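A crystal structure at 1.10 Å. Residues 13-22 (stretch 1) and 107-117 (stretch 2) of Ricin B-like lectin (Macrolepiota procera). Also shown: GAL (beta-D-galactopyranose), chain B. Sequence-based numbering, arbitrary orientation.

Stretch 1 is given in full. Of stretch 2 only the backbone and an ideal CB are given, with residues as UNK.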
ATOM      1  N   THR A  13       1.967   6.497   3.465  1.00  6.22           N
ATOM      2  CA  THR A  13       1.735   7.804   2.860  1.00  6.54           C
ATOM      3  C   THR A  13       2.476   7.875   1.525  1.00  6.30           C
ATOM      4  O   THR A  13       3.654   7.572   1.439  1.00  7.38           O
ATOM      5  CB  THR A  13       2.216   8.940   3.757  1.00  7.23           C
ATOM      6  OG1 THR A  13       1.593   8.813   5.036  1.00  8.38           O
ATOM      7  CG2 THR A  13       1.845  10.281   3.185  1.00  8.40           C
ATOM      8  N   ASN A  14       1.803   8.328   0.467  1.00  6.31           N
ATOM      9  CA  ASN A  14       2.459   8.478  -0.829  1.00  6.41           C
ATOM     10  C   ASN A  14       3.414   9.657  -0.795  1.00  6.26           C
ATOM     11  O   ASN A  14       3.018  10.767  -0.420  1.00  7.43           O
ATOM     12  CB  ASN A  14       1.416   8.684  -1.902  1.00  6.69           C
ATOM     13  CG  ASN A  14       1.989   8.527  -3.294  1.00  6.98           C
ATOM     14  OD1 ASN A  14       2.361   9.507  -3.944  1.00  7.22           O
ATOM     15  ND2 ASN A  14       2.121   7.266  -3.718  1.00  6.99           N
ATOM     16  N   VAL A  15       4.646   9.455  -1.239  1.00  6.33           N
ATOM     17  CA  VAL A  15       5.644  10.533  -1.204  1.00  6.85           C
ATOM     18  C   VAL A  15       5.266  11.673  -2.128  1.00  7.42           C
ATOM     19  O   VAL A  15       5.495  12.842  -1.796  1.00  8.76           O
ATOM     20  CB  VAL A  15       7.028   9.968  -1.547  1.00  7.43           C
ATOM     21  CG1 VAL A  15       8.060  11.062  -1.813  1.00  8.79           C
ATOM     22  CG2 VAL A  15       7.542   9.083  -0.414  1.00  8.20           C
ATOM     23  N   LYS A  16       4.708  11.371  -3.300  1.00  7.26           N
ATOM     24  CA  LYS A  16       4.329  12.418  -4.242  1.00  8.12           C
ATOM     25  C   LYS A  16       3.099  13.166  -3.767  1.00  7.69           C
ATOM     26  O   LYS A  16       3.088  14.397  -3.752  1.00 10.33           O
ATOM     27  CB  LYS A  16       4.124  11.841  -5.645  1.00  9.27           C
ATOM     28  CG  LYS A  16       3.743  12.942  -6.623  1.00 14.91           C
ATOM     29  CD  LYS A  16       3.933  12.641  -8.042  1.00 16.76           C
ATOM     30  CE  LYS A  16       3.724  13.889  -8.888  1.00 21.53           C
ATOM     31  NZ  LYS A  16       3.375  13.403 -10.238  1.00 22.77           N
ATOM     32  N   ALA A  17       2.035  12.447  -3.401  1.00  7.46           N
ATOM     33  CA  ALA A  17       0.731  13.061  -3.187  1.00  8.00           C
ATOM     34  C   ALA A  17       0.469  13.509  -1.756  1.00  7.15           C
ATOM     35  O   ALA A  17      -0.340  14.409  -1.552  1.00  8.40           O
ATOM     36  CB  ALA A  17      -0.361  12.099  -3.599  1.00  7.66           C
ATOM     37  N   GLY A  18       1.020  12.793  -0.773  1.00  7.41           N
ATOM     38  CA  GLY A  18       0.722  13.086   0.608  1.00  7.30           C
ATOM     39  C   GLY A  18      -0.534  12.438   1.152  1.00  6.90           C
ATOM     40  O   GLY A  18      -0.819  12.597   2.339  1.00  8.25           O
ATOM     41  N   THR A  19      -1.317  11.794   0.313  1.00  7.03           N
ATOM     42  CA  THR A  19      -2.448  11.012   0.715  1.00  6.93           C
ATOM     43  C   THR A  19      -1.982   9.616   1.137  1.00  6.59           C
ATOM     44  O   THR A  19      -0.865   9.216   0.853  1.00  7.74           O
ATOM     45  CB  THR A  19      -3.484  10.980  -0.407  1.00  7.16           C
ATOM     46  OG1 THR A  19      -2.844  10.462  -1.572  1.00  7.68           O
ATOM     47  CG2 THR A  19      -4.062  12.384  -0.683  1.00  8.67           C
ATOM     48  N   VAL A  20      -2.845   8.901   1.860  1.00  6.36           N
ATOM     49  CA  VAL A  20      -2.508   7.608   2.430  1.00  6.58           C
ATOM     50  C   VAL A  20      -3.300   6.485   1.791  1.00  6.54           C
ATOM     51  O   VAL A  20      -4.375   6.701   1.196  1.00  6.90           O
ATOM     52  CB  VAL A  20      -2.689   7.578   3.954  1.00  6.71           C
ATOM     53  CG1 VAL A  20      -1.882   8.666   4.625  1.00  7.85           C
ATOM     54  CG2 VAL A  20      -4.150   7.639   4.357  1.00  7.38           C
ATOM     55  N   ILE A  21      -2.803   5.262   1.959  1.00  6.06           N
ATOM     56  CA  ILE A  21      -3.499   4.060   1.526  1.00  5.98           C
ATOM     57  C   ILE A  21      -4.702   3.826   2.427  1.00  6.30           C
ATOM     58  O   ILE A  21      -4.548   3.638   3.655  1.00  6.98           O
ATOM     59  CB  ILE A  21      -2.563   2.838   1.504  1.00  6.40           C
ATOM     60  CG1 ILE A  21      -1.369   3.104   0.583  1.00  6.90           C
ATOM     61  CG2 ILE A  21      -3.321   1.585   1.163  1.00  6.94           C
ATOM     62  CD1 ILE A  21      -0.486   1.899   0.338  1.00  7.73           C
ATOM     63  N   ASP A  22      -5.881   3.800   1.824  1.00  6.08           N
ATOM     64  CA  ASP A  22      -7.165   3.841   2.519  1.00  6.40           C
ATOM     65  C   ASP A  22      -8.059   2.752   1.928  1.00  6.10           C
ATOM     66  O   ASP A  22      -8.194   2.607   0.722  1.00  6.72           O
ATOM     67  CB  ASP A  22      -7.685   5.281   2.329  1.00  7.01           C
ATOM     68  CG  ASP A  22      -9.109   5.556   2.816  1.00  7.15           C
ATOM     69  OD1 ASP A  22     -10.018   4.780   2.434  1.00  7.37           O
ATOM     70  OD2 ASP A  22      -9.290   6.605   3.503  1.00  7.80           O
ATOM     71  N   UNK A 107       5.059  -2.954  -8.548  1.00  7.32           N
ATOM     72  CA  UNK A 107       4.954  -2.314  -7.239  1.00  7.06           C
ATOM     73  C   UNK A 107       3.757  -1.396  -7.145  1.00  6.28           C
ATOM     74  O   UNK A 107       3.212  -0.924  -8.155  1.00  7.22           O
ATOM     75  CB  UNK A 107       6.229  -1.526  -6.931  1.00  7.06           C
ATOM     76  N   UNK A 108       3.363  -1.086  -5.913  1.00  6.20           N
ATOM     77  CA  UNK A 108       2.254  -0.186  -5.682  1.00  6.70           C
ATOM     78  C   UNK A 108       2.520   1.167  -6.281  1.00  6.21           C
ATOM     79  O   UNK A 108       3.585   1.751  -6.122  1.00  7.28           O
ATOM     80  CB  UNK A 108       1.971  -0.052  -4.184  1.00  6.70           C
ATOM     81  N   UNK A 109       1.476   1.734  -6.894  1.00  6.68           N
ATOM     82  CA  UNK A 109       1.528   2.949  -7.702  1.00  6.68           C
ATOM     83  C   UNK A 109       0.205   3.680  -7.427  1.00  6.88           C
ATOM     84  O   UNK A 109      -0.875   3.136  -7.644  1.00  7.69           O
ATOM     85  CB  UNK A 109       1.723   2.646  -9.189  1.00  6.68           C
ATOM     86  N   UNK A 110       0.306   4.911  -6.942  1.00  6.71           N
ATOM     87  CA  UNK A 110      -0.875   5.756  -6.798  1.00  7.14           C
ATOM     88  C   UNK A 110      -1.196   6.293  -8.182  1.00  7.50           C
ATOM     89  O   UNK A 110      -0.378   6.975  -8.805  1.00  8.40           O
ATOM     90  CB  UNK A 110      -0.653   6.886  -5.791  1.00  7.14           C
ATOM     91  N   UNK A 111      -2.359   5.912  -8.688  1.00  7.36           N
ATOM     92  CA  UNK A 111      -2.690   6.101 -10.104  1.00  7.98           C
ATOM     93  C   UNK A 111      -2.827   7.561 -10.484  1.00  8.38           C
ATOM     94  O   UNK A 111      -2.844   8.462  -9.640  1.00  8.81           O
ATOM     95  CB  UNK A 111      -3.989   5.367 -10.442  1.00  7.98           C
ATOM     96  N   UNK A 112      -2.865   7.797 -11.788  1.00  9.24           N
ATOM     97  CA  UNK A 112      -2.791   9.140 -12.303  1.00 10.72           C
ATOM     98  C   UNK A 112      -1.502   9.850 -11.962  1.00  9.86           C
ATOM     99  O   UNK A 112      -1.481  11.077 -11.808  1.00 10.85           O
ATOM    100  CB  UNK A 112      -3.976   9.955 -11.780  1.00 10.72           C
ATOM    101  N   UNK A 113      -0.409   9.095 -11.799  1.00  9.18           N
ATOM    102  CA  UNK A 113       0.901   9.658 -11.452  1.00  9.45           C
ATOM    103  C   UNK A 113       0.851  10.355 -10.116  1.00  9.70           C
ATOM    104  O   UNK A 113       1.389  11.456  -9.923  1.00 11.14           O
ATOM    105  CB  UNK A 113       1.377  10.634 -12.530  1.00  9.45           C
ATOM    106  N   UNK A 114       0.201   9.703  -9.151  1.00  9.35           N
ATOM    107  CA  UNK A 114       0.106  10.283  -7.826  1.00  9.42           C
ATOM    108  C   UNK A 114      -0.948  11.382  -7.755  1.00  9.19           C
ATOM    109  O   UNK A 114      -0.777  12.354  -7.040  1.00  9.97           O
ATOM    110  CB  UNK A 114       1.467  10.837  -7.401  1.00  9.42           C
ATOM    111  N   UNK A 115      -2.073  11.175  -8.432  1.00  8.96           N
ATOM    112  CA  UNK A 115      -3.207  12.122  -8.368  1.00  9.58           C
ATOM    113  C   UNK A 115      -3.599  12.247  -6.895  1.00  8.41           C
ATOM    114  O   UNK A 115      -3.756  11.252  -6.177  1.00  8.93           O
ATOM    115  CB  UNK A 115      -4.389  11.656  -9.220  1.00  9.58           C
ATOM    116  N   UNK A 116      -3.695  13.501  -6.439  1.00  8.73           N
ATOM    117  CA  UNK A 116      -4.011  13.781  -5.032  1.00  8.73           C
ATOM    118  C   UNK A 116      -5.490  13.687  -4.716  1.00  8.85           C
ATOM    119  O   UNK A 116      -5.872  13.746  -3.575  1.00 10.17           O
ATOM    120  CB  UNK A 116      -3.508  15.176  -4.654  1.00  8.73           C
ATOM    121  N   UNK A 117      -6.324  13.550  -5.731  1.00  8.99           N
ATOM    122  CA  UNK A 117      -7.757  13.554  -5.540  1.00  8.76           C
ATOM    123  C   UNK A 117      -8.136  12.449  -4.574  1.00  8.89           C
ATOM    124  O   UNK A 117      -7.730  11.280  -4.748  1.00  8.74           O
ATOM    125  CB  UNK A 117      -8.489  13.390  -6.873  1.00  8.76           C
TER
HETATM  126  C1  GAL B   2     -15.141   7.309   3.886  1.00 12.24           C
HETATM  127  C2  GAL B   2     -13.914   7.036   4.699  1.00 10.44           C
HETATM  128  C3  GAL B   2     -12.679   7.585   3.987  1.00  9.41           C
HETATM  129  C4  GAL B   2     -12.638   7.083   2.538  1.00  9.29           C
HETATM  130  C5  GAL B   2     -13.950   7.431   1.872  1.00  9.97           C
HETATM  131  C6  GAL B   2     -14.018   6.982   0.414  1.00 10.60           C
HETATM  132  O2  GAL B   2     -14.039   7.676   5.954  1.00 12.78           O
HETATM  133  O3  GAL B   2     -11.525   7.180   4.722  1.00  9.45           O
HETATM  134  O4  GAL B   2     -12.462   5.651   2.509  1.00  9.04           O
HETATM  135  O5  GAL B   2     -15.033   6.804   2.557  1.00 10.69           O
HETATM  136  O6  GAL B   2     -15.266   7.410  -0.166  1.00 13.04           O

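Position 107 has an extended backbone (phi/psi -126/161) and an ideal CB with nothing of stretch 1 within 5.5 Å, so many side chains would suit; it is Asn107. At 108 CA-to-CB points toward stretch 1, but no atom there lies within 5.5 Å of the ideal CB. The Ile21 side chain, with CD1 at its tip, offers an apolar partner to a side chain long enough to reach it. Leucine, isoleucine, methionine or phenylalanine are plausible. The residue is Leu108, whose CD2 lies 3.8 Å from Ile21 CD1.

Position 109 points away and stretch 1 sets no preference; it is Asp109.

Position 110 points toward stretch 1. The ideal CB sits 3.5 Å from Asn14 ND2. The Ala17 methyl gives one apolar contact, with the polar Asn14 ND2 and Thr19 OG1 beside it; a medium-sized aliphatic group would suit, and other side chains are not excluded. The residue is Leu110 (chi1 t, chi2 p): its CD2 is 3.5 Å from Ala17 CB and 3.7 Å from Thr19 OG1.

Positions 111 and 112 are out of reach. The first is unconstrained by stretch 1 and is Ser111; the second has phi 62°, which favours glycine, and is Gly112.

Position 113 also has positive phi (62°), which would admit glycine, asparagine or aspartate readily. Its ideal CB is 4.1 Å from Lys16 NZ, where an acidic group could be accommodated, yet the backbone already supplies an acceptor: Lys16 NZ donates to the carbonyl O of 113 at 2.8 Å. The residue is Tyr113; its CA-to-CB bond points sideways and the end of its side chain leads away, leaving the hydrogen bond to the main chain.

At 114 two arguments converge on glycine. Phi is 78°, and an ideal CB would be a tight 3.1 Å from Lys16 CD. Gly114 is found, its O 3.5 Å from Ala17 CB.

Position 115 points away, so stretch 1 does not select its side chain. It is Asp115, whose OD1 accepts from the backbone N of 117 (2.9 Å). Asp115 O accepts from a water O at 2.8 Å; Thr19 OG1 donates to that water O at 2.9 Å, bridging the stretches.

At 116 the bond is sideways, with the ideal CB 4.5 Å from Ala17 O and 4.9 Å from Thr19 CG2; threonine, valine or alanine would suit. Thr116 places CG2 3.8 Å from Ala17 CB, while its O lies 3.7 Å from Thr19 CG2.

Position 117 points away, open to many residues; it is Thr117, whose OG1 donates to Asp115 OD1 (2.7 Å).

Stretch 2, residues 107-117: NLDLSGYGDTT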
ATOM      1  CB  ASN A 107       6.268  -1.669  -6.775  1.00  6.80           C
ATOM      2  CG  ASN A 107       6.827  -0.540  -7.620  1.00  7.50           C
ATOM      3  OD1 ASN A 107       7.979  -0.108  -7.342  1.00  8.04           O
ATOM      4  ND2 ASN A 107       6.101   0.010  -8.561  1.00  7.45           N
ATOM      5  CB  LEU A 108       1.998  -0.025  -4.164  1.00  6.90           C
ATOM      6  CG  LEU A 108       0.975  -0.990  -3.581  1.00  7.85           C
ATOM      7  CD1 LEU A 108       1.387  -2.435  -3.739  1.00  7.51           C
ATOM      8  CD2 LEU A 108       0.767  -0.676  -2.118  1.00  8.32           C
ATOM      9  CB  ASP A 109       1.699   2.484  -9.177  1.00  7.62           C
ATOM     10  CG  ASP A 109       1.677   3.593 -10.200  1.00  7.85           C
ATOM     11  OD1 ASP A 109       0.640   4.302 -10.301  1.00  8.88           O
ATOM     12  OD2 ASP A 109       2.693   3.746 -10.916  1.00  8.26           O
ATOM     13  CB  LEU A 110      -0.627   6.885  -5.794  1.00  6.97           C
ATOM     14  CG  LEU A 110      -1.836   7.813  -5.554  1.00  7.29           C
ATOM     15  CD1 LEU A 110      -3.043   7.047  -5.020  1.00  7.87           C
ATOM     16  CD2 LEU A 110      -1.448   8.943  -4.624  1.00  7.94           C
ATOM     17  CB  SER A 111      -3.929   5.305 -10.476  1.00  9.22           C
ATOM     18  OG  SER A 111      -5.097   5.810  -9.926  1.00  9.32           O
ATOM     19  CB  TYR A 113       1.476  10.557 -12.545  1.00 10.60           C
ATOM     20  CG  TYR A 113       1.257   9.995 -13.900  1.00 10.24           C
ATOM     21  CD1 TYR A 113       1.834   8.815 -14.314  1.00 11.07           C
ATOM     22  CD2 TYR A 113       0.374  10.618 -14.769  1.00 11.65           C
ATOM     23  CE1 TYR A 113       1.581   8.271 -15.544  1.00 11.55           C
ATOM     24  CE2 TYR A 113       0.075  10.044 -15.995  1.00 13.16           C
ATOM     25  CZ  TYR A 113       0.692   8.864 -16.372  1.00 11.60           C
ATOM     26  OH  TYR A 113       0.488   8.317 -17.612  1.00 15.00           O
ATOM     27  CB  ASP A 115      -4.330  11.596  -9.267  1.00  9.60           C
ATOM     28  CG  ASP A 115      -5.486  12.579  -9.452  1.00 10.81           C
ATOM     29  OD1 ASP A 115      -5.745  13.399  -8.597  1.00 11.42           O
ATOM     30  OD2 ASP A 115      -6.199  12.426 -10.443  1.00 22.12           O
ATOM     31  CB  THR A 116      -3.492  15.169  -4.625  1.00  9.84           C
ATOM     32  OG1 THR A 116      -4.193  16.159  -5.395  1.00 11.19           O
ATOM     33  CG2 THR A 116      -2.003  15.286  -4.859  1.00 10.70           C
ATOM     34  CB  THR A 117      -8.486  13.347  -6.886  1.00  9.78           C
ATOM     35  OG1 THR A 117      -8.108  14.377  -7.792  1.00 11.15           O
ATOM     36  CG2 THR A 117      -9.984  13.370  -6.726  1.00 10.63           C
TER
HETATM   37  O   HOH W   1      -4.750  10.421  -3.713  1.00  8.33           O
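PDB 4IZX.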